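Local structure of dual specificity protein phosphatase 15 (Homo sapiens, 1YZ4) at residues I34-S39 with H78-N83; K68-C73 with E139-A144; V89-F92 with R97-T100. The protein removes phosphate from phosphotyrosine, phosphoserine and phosphothreonine in proteins, through the catalytic domain that makes up this chain. The protein carries 1 engineered substitution. All coordinates share one frame; numbering follows the deposited sequence.

The three contacts lie within one dual-specificity phosphatase domain, their centres about 14 to 18 Å apart. Interactions 1 and 2 both use helix 70-82: interaction 1 sets its C-terminal end against strand 36-40 of the central sheet, and interaction 2 pairs its first turn with helix 132-143. Interaction 3 joins strand 87-91, which neighbours strand 36-40 in the sheet, to the start of helix 97-110. Along the chain, interaction 1 closes before interaction 3 opens, interaction 3 is nested inside the loop closed by interaction 2, and interactions 1 and 2 cross. The phosphate-binding loop thus sits amid a sheet and helices that the other two contacts tie together.

Interaction 1: I34-S39 with H78-N83; sequences ITHIIS and HCCRLN
His36 and Cys80 meet where the C-terminal end of helix 70-82 lies over the sheet of the phosphatase fold. The helix belongs to a beta-alpha-beta crossover from strand 52-56 to the parallel strand 87-91, and strand 36-40 runs between those two strands. The close part of the contact is almost entirely this one pair. Cys80 CB sits over one face of the imidazole, 3.9 Å from the ring centroid and only 14° off the ring normal, in a CH-pi contact displaced toward the rim. The sulfur approaches the same ring more obliquely, and SG comes to 3.3 Å from His36 ND1. With SG anti to the backbone N of Cys80 (chi1 162°), the thiol leans to the ND1 side, and it also comes within 4.1 Å of Thr35 OG1. Cys80 is buried and touches Cys87 of strand 87-91 as well, while His36 packs on Thr52 of strand 52-56, so the pair bridges the helix and these neighbouring strands.

Away from that pair the segments diverge quickly. Leu82 and Asn83, where the chain leaves helix 70-82, are exposed, and the Arg81 side chain leaves in another direction to bond Pro13 O and Tyr105 OH. Asn83 folds its amide back on the helix, where ND2 gives a hydrogen bond to Cys79 O of 2.6 Å that lies near the amide plane of the asparagine. On the strand side the imidazole is held from its edge: Thr35 OG1, which is also bonded to Asn86 N, lies in the ring plane and shares a hydrogen bond of 2.7 Å with His36 ND1.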
loop_
_atom_site.group_PDB
_atom_site.type_symbol
_atom_site.label_atom_id
_atom_site.label_comp_id
_atom_site.label_asym_id
_atom_site.label_seq_id
_atom_site.Cartn_x
_atom_site.Cartn_y
_atom_site.Cartn_z
ATOM N N ILE A 34 0.151 -13.844 3.974
ATOM C CA ILE A 34 0.776 -12.865 3.090
ATOM C C ILE A 34 1.649 -13.558 2.050
ATOM O O ILE A 34 2.574 -14.289 2.400
ATOM C CB ILE A 34 1.645 -11.869 3.894
ATOM C CG1 ILE A 34 0.744 -10.992 4.765
ATOM C CG2 ILE A 34 2.494 -11.020 2.948
ATOM C CD1 ILE A 34 -0.289 -10.186 3.977
ATOM N N THR A 35 1.351 -13.327 0.773
ATOM C CA THR A 35 2.123 -13.934 -0.315
ATOM C C THR A 35 2.910 -12.899 -1.105
ATOM O O THR A 35 3.795 -13.241 -1.887
ATOM C CB THR A 35 1.213 -14.679 -1.310
ATOM O OG1 THR A 35 0.254 -13.763 -1.858
ATOM C CG2 THR A 35 0.499 -15.840 -0.621
ATOM N N HIS A 36 2.572 -11.630 -0.907
ATOM C CA HIS A 36 3.242 -10.545 -1.612
ATOM C C HIS A 36 3.504 -9.369 -0.694
ATOM O O HIS A 36 2.716 -9.072 0.202
ATOM C CB HIS A 36 2.398 -10.086 -2.800
ATOM C CG HIS A 36 2.245 -11.124 -3.864
ATOM N ND1 HIS A 36 1.478 -12.258 -3.692
ATOM C CD2 HIS A 36 2.788 -11.219 -5.101
ATOM C CE1 HIS A 36 1.558 -13.006 -4.777
ATOM N NE2 HIS A 36 2.347 -12.399 -5.647
ATOM N N ILE A 37 4.612 -8.691 -0.937
ATOM C CA ILE A 37 4.993 -7.553 -0.128
ATOM C C ILE A 37 5.642 -6.492 -0.986
ATOM O O ILE A 37 6.391 -6.790 -1.918
ATOM C CB ILE A 37 6.027 -7.943 0.963
ATOM C CG1 ILE A 37 5.416 -8.933 1.961
ATOM C CG2 ILE A 37 6.539 -6.678 1.674
ATOM C CD1 ILE A 37 6.429 -9.433 3.028
ATOM N N ILE A 38 5.332 -5.245 -0.674
ATOM C CA ILE A 38 5.933 -4.130 -1.365
ATOM C C ILE A 38 6.733 -3.462 -0.266
ATOM O O ILE A 38 6.168 -3.033 0.740
ATOM C CB ILE A 38 4.888 -3.136 -1.895
ATOM C CG1 ILE A 38 4.045 -3.790 -2.995
ATOM C CG2 ILE A 38 5.588 -1.875 -2.417
ATOM C CD1 ILE A 38 3.089 -2.817 -3.674
ATOM N N SER A 39 8.049 -3.421 -0.429
ATOM C CA SER A 39 8.896 -2.783 0.559
ATOM C C SER A 39 9.312 -1.406 0.056
ATOM O O SER A 39 9.956 -1.278 -0.992
ATOM C CB SER A 39 10.139 -3.630 0.827
ATOM O OG SER A 39 9.778 -4.885 1.366
ATOM N N HIS A 78 -2.979 -5.394 -7.434
ATOM C CA HIS A 78 -4.163 -5.915 -8.095
ATOM C C HIS A 78 -3.952 -7.350 -8.569
ATOM O O HIS A 78 -4.771 -8.231 -8.288
ATOM C CB HIS A 78 -4.534 -5.021 -9.273
ATOM C CG HIS A 78 -5.994 -5.024 -9.592
ATOM N ND1 HIS A 78 -6.955 -4.641 -8.680
ATOM C CD2 HIS A 78 -6.658 -5.344 -10.726
ATOM C CE1 HIS A 78 -8.147 -4.722 -9.241
ATOM N NE2 HIS A 78 -7.995 -5.146 -10.484
ATOM N N CYS A 79 -2.853 -7.583 -9.277
ATOM C CA CYS A 79 -2.538 -8.914 -9.782
ATOM C C CYS A 79 -2.553 -9.909 -8.624
ATOM O O CYS A 79 -3.138 -10.997 -8.723
ATOM C CB CYS A 79 -1.163 -8.920 -10.457
ATOM S SG CYS A 79 -0.550 -10.577 -10.885
ATOM N N CYS A 80 -1.908 -9.532 -7.525
ATOM C CA CYS A 80 -1.864 -10.391 -6.354
ATOM C C CYS A 80 -3.269 -10.691 -5.806
ATOM O O CYS A 80 -3.619 -11.848 -5.549
ATOM C CB CYS A 80 -1.009 -9.735 -5.269
ATOM S SG CYS A 80 -1.253 -10.394 -3.605
ATOM N N ARG A 81 -4.079 -9.653 -5.638
ATOM C CA ARG A 81 -5.423 -9.842 -5.100
ATOM C C ARG A 81 -6.345 -10.696 -5.981
ATOM O O ARG A 81 -6.942 -11.666 -5.514
ATOM C CB ARG A 81 -6.091 -8.483 -4.846
ATOM C CG ARG A 81 -5.351 -7.594 -3.875
ATOM C CD ARG A 81 -6.159 -6.349 -3.554
ATOM N NE ARG A 81 -7.392 -6.674 -2.840
ATOM C CZ ARG A 81 -8.582 -6.147 -3.122
ATOM N NH1 ARG A 81 -8.708 -5.265 -4.108
ATOM N NH2 ARG A 81 -9.643 -6.493 -2.408
ATOM N N LEU A 82 -6.452 -10.340 -7.253
ATOM C CA LEU A 82 -7.334 -11.064 -8.154
ATOM C C LEU A 82 -6.861 -12.482 -8.458
ATOM O O LEU A 82 -7.597 -13.268 -9.058
ATOM C CB LEU A 82 -7.530 -10.271 -9.451
ATOM C CG LEU A 82 -7.886 -8.785 -9.285
ATOM C CD1 LEU A 82 -8.382 -8.260 -10.617
ATOM C CD2 LEU A 82 -8.953 -8.587 -8.215
ATOM N N ASN A 83 -5.646 -12.814 -8.032
ATOM C CA ASN A 83 -5.112 -14.150 -8.253
ATOM C C ASN A 83 -5.019 -14.944 -6.955
ATOM O O ASN A 83 -4.241 -15.896 -6.853
ATOM C CB ASN A 83 -3.745 -14.079 -8.929
ATOM C CG ASN A 83 -3.847 -13.783 -10.415
ATOM O OD1 ASN A 83 -4.312 -14.618 -11.198
ATOM N ND2 ASN A 83 -3.416 -12.586 -10.812
#

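Interaction 2: K68-C73 with E139-A144; sequences KHFKEC and EEFGWA
The rings of Phe70 and Phe141 form a T-shaped pair in which the edge of Phe70 is directed at the face of Phe141. The planes stand at 86° to each other, and the ring centroids are 5.2 Å apart. Off the edge of the Phe70 ring, close to its plane, lies Phe141 CD1, which is 3.5 Å from Phe70 CD2. That same CD2 is 3.7 Å from Phe141 CG, so it bears on the CG-CD1 bond and not on the middle of the ring. The neighbouring edge atom, Phe70 CE2, reaches back to the base of the other side chain and lies 3.9 Å from Phe141 CB.

The two rings arrive from different helices. Phe70 stands in the first turn of helix 70-82 and Phe141 near the end of helix 132-143, and both also touch helix 97-110, Phe70 on Thr100 and Phe141 on Ala104 and Thr108. The pair joins two helices of the layer packed on one side of the sheet in this phosphatase fold, with Phe141 reaching further to Ser146 and Leu149 of helix 145-157.

The Phe70 ring takes a less common rotation, with chi2 near 2°, which brings CA almost into the ring plane and places CD1 beside it; CD2 and CE2 are left on the far side, where they face Phe141. In Phe141, chi1 of 180° sets CG beside the carbonyl carbon, with CB, CG and CD1 turned to the Phe70 edge. Glu140, exposed, makes a long, weak ion pair with Lys67.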
loop_
_atom_site.group_PDB
_atom_site.type_symbol
_atom_site.label_atom_id
_atom_site.label_comp_id
_atom_site.label_asym_id
_atom_site.label_seq_id
_atom_site.Cartn_x
_atom_site.Cartn_y
_atom_site.Cartn_z
ATOM N N LYS A 68 5.728 8.359 -8.967
ATOM C CA LYS A 68 6.328 7.687 -10.107
ATOM C C LYS A 68 6.237 6.170 -9.964
ATOM O O LYS A 68 6.467 5.440 -10.926
ATOM C CB LYS A 68 7.787 8.114 -10.275
ATOM C CG LYS A 68 7.946 9.537 -10.811
ATOM C CD LYS A 68 9.420 9.933 -10.925
ATOM C CE LYS A 68 9.594 11.388 -11.362
ATOM N NZ LYS A 68 11.033 11.789 -11.343
ATOM N N HIS A 69 5.891 5.694 -8.771
ATOM C CA HIS A 69 5.777 4.257 -8.547
ATOM C C HIS A 69 4.339 3.776 -8.336
ATOM O O HIS A 69 4.105 2.588 -8.111
ATOM C CB HIS A 69 6.641 3.830 -7.356
ATOM C CG HIS A 69 8.102 4.111 -7.536
ATOM N ND1 HIS A 69 8.670 5.331 -7.233
ATOM C CD2 HIS A 69 9.110 3.329 -7.993
ATOM C CE1 HIS A 69 9.965 5.287 -7.493
ATOM N NE2 HIS A 69 10.259 4.084 -7.956
ATOM N N PHE A 70 3.383 4.697 -8.418
ATOM C CA PHE A 70 1.974 4.365 -8.242
ATOM C C PHE A 70 1.462 3.288 -9.199
ATOM O O PHE A 70 0.838 2.313 -8.774
ATOM C CB PHE A 70 1.102 5.617 -8.410
ATOM C CG PHE A 70 1.152 6.572 -7.238
ATOM C CD1 PHE A 70 1.965 6.316 -6.134
ATOM C CD2 PHE A 70 0.364 7.721 -7.235
ATOM C CE1 PHE A 70 1.992 7.185 -5.046
ATOM C CE2 PHE A 70 0.382 8.601 -6.149
ATOM C CZ PHE A 70 1.199 8.329 -5.051
ATOM N N LYS A 71 1.718 3.472 -10.491
ATOM C CA LYS A 71 1.247 2.530 -11.495
ATOM C C LYS A 71 1.729 1.109 -11.238
ATOM O O LYS A 71 0.934 0.174 -11.138
ATOM C CB LYS A 71 1.700 2.970 -12.889
ATOM C CG LYS A 71 1.149 2.092 -14.003
ATOM C CD LYS A 71 1.826 2.345 -15.346
ATOM C CE LYS A 71 1.610 3.757 -15.856
ATOM N NZ LYS A 71 2.240 3.947 -17.198
ATOM N N GLU A 72 3.039 0.949 -11.127
ATOM C CA GLU A 72 3.603 -0.367 -10.900
ATOM C C GLU A 72 3.136 -1.004 -9.583
ATOM O O GLU A 72 2.885 -2.203 -9.542
ATOM C CB GLU A 72 5.133 -0.292 -10.962
ATOM C CG GLU A 72 5.778 0.516 -9.846
ATOM C CD GLU A 72 7.238 0.823 -10.125
ATOM O OE1 GLU A 72 8.016 -0.126 -10.363
ATOM O OE2 GLU A 72 7.606 2.014 -10.110
ATOM N N CYS A 73 3.008 -0.215 -8.519
ATOM C CA CYS A 73 2.563 -0.759 -7.239
ATOM C C CYS A 73 1.112 -1.217 -7.312
ATOM O O CYS A 73 0.756 -2.299 -6.827
ATOM C CB CYS A 73 2.701 0.283 -6.117
ATOM S SG CYS A 73 4.389 0.594 -5.509
ATOM N N GLU A 139 -3.354 14.063 -4.565
ATOM C CA GLU A 139 -4.316 14.988 -5.155
ATOM C C GLU A 139 -4.231 14.866 -6.678
ATOM O O GLU A 139 -5.243 14.685 -7.353
ATOM C CB GLU A 139 -3.987 16.427 -4.741
ATOM C CG GLU A 139 -4.995 17.076 -3.810
ATOM C CD GLU A 139 -6.313 17.375 -4.490
ATOM O OE1 GLU A 139 -6.965 16.429 -4.977
ATOM O OE2 GLU A 139 -6.697 18.560 -4.537
ATOM N N GLU A 140 -3.009 14.971 -7.202
ATOM C CA GLU A 140 -2.769 14.867 -8.639
ATOM C C GLU A 140 -3.343 13.557 -9.150
ATOM O O GLU A 140 -4.214 13.541 -10.009
ATOM C CB GLU A 140 -1.269 14.880 -8.943
ATOM C CG GLU A 140 -0.570 16.220 -8.785
ATOM C CD GLU A 140 0.941 16.110 -8.982
ATOM O OE1 GLU A 140 1.376 15.573 -10.032
ATOM O OE2 GLU A 140 1.690 16.563 -8.085
ATOM N N PHE A 141 -2.830 12.462 -8.601
ATOM C CA PHE A 141 -3.241 11.120 -8.981
ATOM C C PHE A 141 -4.755 10.974 -9.062
ATOM O O PHE A 141 -5.278 10.359 -9.994
ATOM C CB PHE A 141 -2.682 10.105 -7.986
ATOM C CG PHE A 141 -3.061 8.687 -8.295
ATOM C CD1 PHE A 141 -2.454 8.003 -9.347
ATOM C CD2 PHE A 141 -4.055 8.043 -7.556
ATOM C CE1 PHE A 141 -2.832 6.703 -9.663
ATOM C CE2 PHE A 141 -4.442 6.743 -7.862
ATOM C CZ PHE A 141 -3.830 6.068 -8.921
ATOM N N GLY A 142 -5.455 11.540 -8.084
ATOM C CA GLY A 142 -6.901 11.449 -8.078
ATOM C C GLY A 142 -7.513 12.091 -9.307
ATOM O O GLY A 142 -8.406 11.528 -9.940
ATOM N N TRP A 143 -7.018 13.273 -9.653
ATOM C CA TRP A 143 -7.523 14.004 -10.801
ATOM C C TRP A 143 -7.136 13.364 -12.129
ATOM O O TRP A 143 -7.987 13.113 -12.984
ATOM C CB TRP A 143 -6.992 15.441 -10.776
ATOM C CG TRP A 143 -7.608 16.349 -11.813
ATOM C CD1 TRP A 143 -8.777 17.052 -11.699
ATOM C CD2 TRP A 143 -7.088 16.649 -13.117
ATOM N NE1 TRP A 143 -9.014 17.772 -12.848
ATOM C CE2 TRP A 143 -7.995 17.542 -13.734
ATOM C CE3 TRP A 143 -5.946 16.249 -13.823
ATOM C CZ2 TRP A 143 -7.793 18.042 -15.025
ATOM C CZ3 TRP A 143 -5.745 16.749 -15.111
ATOM C CH2 TRP A 143 -6.666 17.636 -15.695
ATOM N N ALA A 144 -5.845 13.092 -12.292
ATOM C CA ALA A 144 -5.329 12.547 -13.543
ATOM C C ALA A 144 -5.400 11.043 -13.818
ATOM O O ALA A 144 -6.240 10.571 -14.583
ATOM C CB ALA A 144 -3.882 13.027 -13.733
#

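Interaction 3: V89-F92 with R97-T100; sequences VHSF and RSTT. Engineered in segment 89-92: Ser91 (natural residue Cys). With BOG (octyl beta-D-glucopyranoside), chain C; SO4 (sulfate ion), chain D.
Arg97 meets Ser91 at its first side-chain carbon, CB to CB at 3.5 Å, and from there it wraps along a bound sulfate. CB and CG both lie against sulfate O2, CG at 3.2 Å. The chain is extended through CD and then bends at chi3 (-59°), which turns NE back toward the anion: NE donates to sulfate O2 at 2.7 Å, the same oxygen that also accepts a hydrogen bond from the backbone N of Arg97. NH2 continues the grip with a bond of 2.9 Å to sulfate O1, so the NE and NH2 side of the guanidinium holds two oxygens. NH2 also reaches the sugar hydroxyl O4 of octyl glucoside, 3.1 Å away and in the guanidinium plane, while NH1 makes only a weak bond to that hydroxyl and is held in addition by Val58 O. The sugar lies over one face of the Phe92 ring, with its C1 displaced toward the rim.

Deeper in the site is Ser91, an engineered replacement of the natural cysteine. Its OG lies between sulfate O3, to which it donates, and Ser98 N, which donates to Ser91 OG at 2.8 Å; Ser98 OG adds a weak bond to the same atom. Ser98 CB packs against Val89 O at 3.6 Å and against Val89 CG1, within strand 87-91.

Ala93, Ile95 and Ser96 complete the sulfate cradle with their backbone N atoms. The strand, turn and helix start form the P-loop of the protein-tyrosine phosphatases, which carries the family's cysteine and arginine signature; the sulfate, probably from the crystallisation liquor, occupies a position consistent with that of the substrate phosphate, beside the predicted phosphocysteine position.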
loop_
_atom_site.group_PDB
_atom_site.type_symbol
_atom_site.label_atom_id
_atom_site.label_comp_id
_atom_site.label_asym_id
_atom_site.label_seq_id
_atom_site.Cartn_x
_atom_site.Cartn_y
_atom_site.Cartn_z
ATOM N N VAL A 89 1.843 -3.984 2.246
ATOM C CA VAL A 89 2.671 -2.859 1.830
ATOM C C VAL A 89 3.204 -2.245 3.127
ATOM O O VAL A 89 2.432 -1.961 4.049
ATOM C CB VAL A 89 1.860 -1.794 1.051
ATOM C CG1 VAL A 89 2.802 -0.717 0.522
ATOM C CG2 VAL A 89 1.094 -2.450 -0.100
ATOM N N HIS A 90 4.516 -2.047 3.208
ATOM C CA HIS A 90 5.096 -1.481 4.419
ATOM C C HIS A 90 6.228 -0.481 4.202
ATOM O O HIS A 90 6.900 -0.473 3.166
ATOM C CB HIS A 90 5.604 -2.611 5.316
ATOM C CG HIS A 90 6.847 -3.266 4.807
ATOM N ND1 HIS A 90 8.104 -2.739 5.016
ATOM C CD2 HIS A 90 7.028 -4.393 4.078
ATOM C CE1 HIS A 90 9.007 -3.516 4.441
ATOM N NE2 HIS A 90 8.380 -4.525 3.864
ATOM N N SER A 91 6.410 0.368 5.209
ATOM C CA SER A 91 7.465 1.375 5.252
ATOM C C SER A 91 7.883 1.366 6.720
ATOM O O SER A 91 7.103 0.943 7.581
ATOM C CB SER A 91 6.953 2.750 4.804
ATOM O OG SER A 91 5.591 2.942 5.141
ATOM N N PHE A 92 9.098 1.824 7.006
ATOM C CA PHE A 92 9.630 1.773 8.370
ATOM C C PHE A 92 8.722 2.083 9.556
ATOM O O PHE A 92 8.530 1.229 10.423
ATOM C CB PHE A 92 10.895 2.628 8.502
ATOM C CG PHE A 92 11.816 2.155 9.597
ATOM C CD1 PHE A 92 12.588 1.007 9.425
ATOM C CD2 PHE A 92 11.874 2.819 10.816
ATOM C CE1 PHE A 92 13.406 0.524 10.455
ATOM C CE2 PHE A 92 12.687 2.342 11.849
ATOM C CZ PHE A 92 13.452 1.193 11.665
ATOM N N ARG A 97 4.691 6.599 3.943
ATOM C CA ARG A 97 5.014 5.966 2.657
ATOM C C ARG A 97 4.102 4.811 2.213
ATOM O O ARG A 97 3.571 4.825 1.099
ATOM C CB ARG A 97 6.471 5.487 2.648
ATOM C CG ARG A 97 7.488 6.600 2.424
ATOM C CD ARG A 97 8.920 6.117 2.609
ATOM N NE ARG A 97 9.171 5.574 3.942
ATOM C CZ ARG A 97 10.383 5.276 4.414
ATOM N NH1 ARG A 97 11.461 5.470 3.668
ATOM N NH2 ARG A 97 10.527 4.787 5.637
ATOM N N SER A 98 3.933 3.807 3.067
ATOM C CA SER A 98 3.084 2.671 2.721
ATOM C C SER A 98 1.634 3.132 2.589
ATOM O O SER A 98 0.871 2.638 1.752
ATOM C CB SER A 98 3.185 1.586 3.801
ATOM O OG SER A 98 2.782 2.080 5.073
ATOM N N THR A 99 1.267 4.092 3.426
ATOM C CA THR A 99 -0.083 4.638 3.442
ATOM C C THR A 99 -0.422 5.306 2.116
ATOM O O THR A 99 -1.524 5.153 1.591
ATOM C CB THR A 99 -0.227 5.659 4.586
ATOM O OG1 THR A 99 0.174 5.041 5.817
ATOM C CG2 THR A 99 -1.656 6.130 4.710
ATOM N N THR A 100 0.540 6.043 1.578
ATOM C CA THR A 100 0.367 6.752 0.316
ATOM C C THR A 100 0.106 5.778 -0.842
ATOM O O THR A 100 -0.794 5.992 -1.665
ATOM C CB THR A 100 1.636 7.584 0.004
ATOM O OG1 THR A 100 1.971 8.377 1.150
ATOM C CG2 THR A 100 1.409 8.497 -1.195
HETATM C C1 BOG C . 15.118 5.111 10.188
HETATM O O1 BOG C . 15.879 5.631 11.284
HETATM C C2 BOG C . 14.057 6.162 9.755
HETATM O O2 BOG C . 13.181 6.440 10.832
HETATM C C3 BOG C . 13.255 5.615 8.570
HETATM O O3 BOG C . 12.300 6.569 8.152
HETATM C C4 BOG C . 14.226 5.329 7.430
HETATM O O4 BOG C . 13.505 4.822 6.323
HETATM C C5 BOG C . 15.288 4.293 7.893
HETATM O O5 BOG C . 15.986 4.823 9.050
HETATM C C6 BOG C . 16.294 4.026 6.775
HETATM O O6 BOG C . 17.338 3.180 7.229
HETATM C "C1'" BOG C . 16.609 4.657 12.045
HETATM C "C2'" BOG C . 16.371 5.012 13.497
HETATM C "C3'" BOG C . 15.022 4.471 13.922
HETATM C "C4'" BOG C . 14.668 4.799 15.362
HETATM C "C5'" BOG C . 13.300 4.225 15.747
HETATM C "C6'" BOG C . 12.211 4.524 14.724
HETATM C "C7'" BOG C . 10.897 3.924 15.153
HETATM C "C8'" BOG C . 9.827 4.215 14.135
HETATM S S SO4 D . 6.980 5.537 6.975
HETATM O O1 SO4 D . 8.296 5.189 7.495
HETATM O O2 SO4 D . 7.089 5.911 5.569
HETATM O O3 SO4 D . 6.080 4.412 7.108
HETATM O O4 SO4 D . 6.404 6.652 7.714
#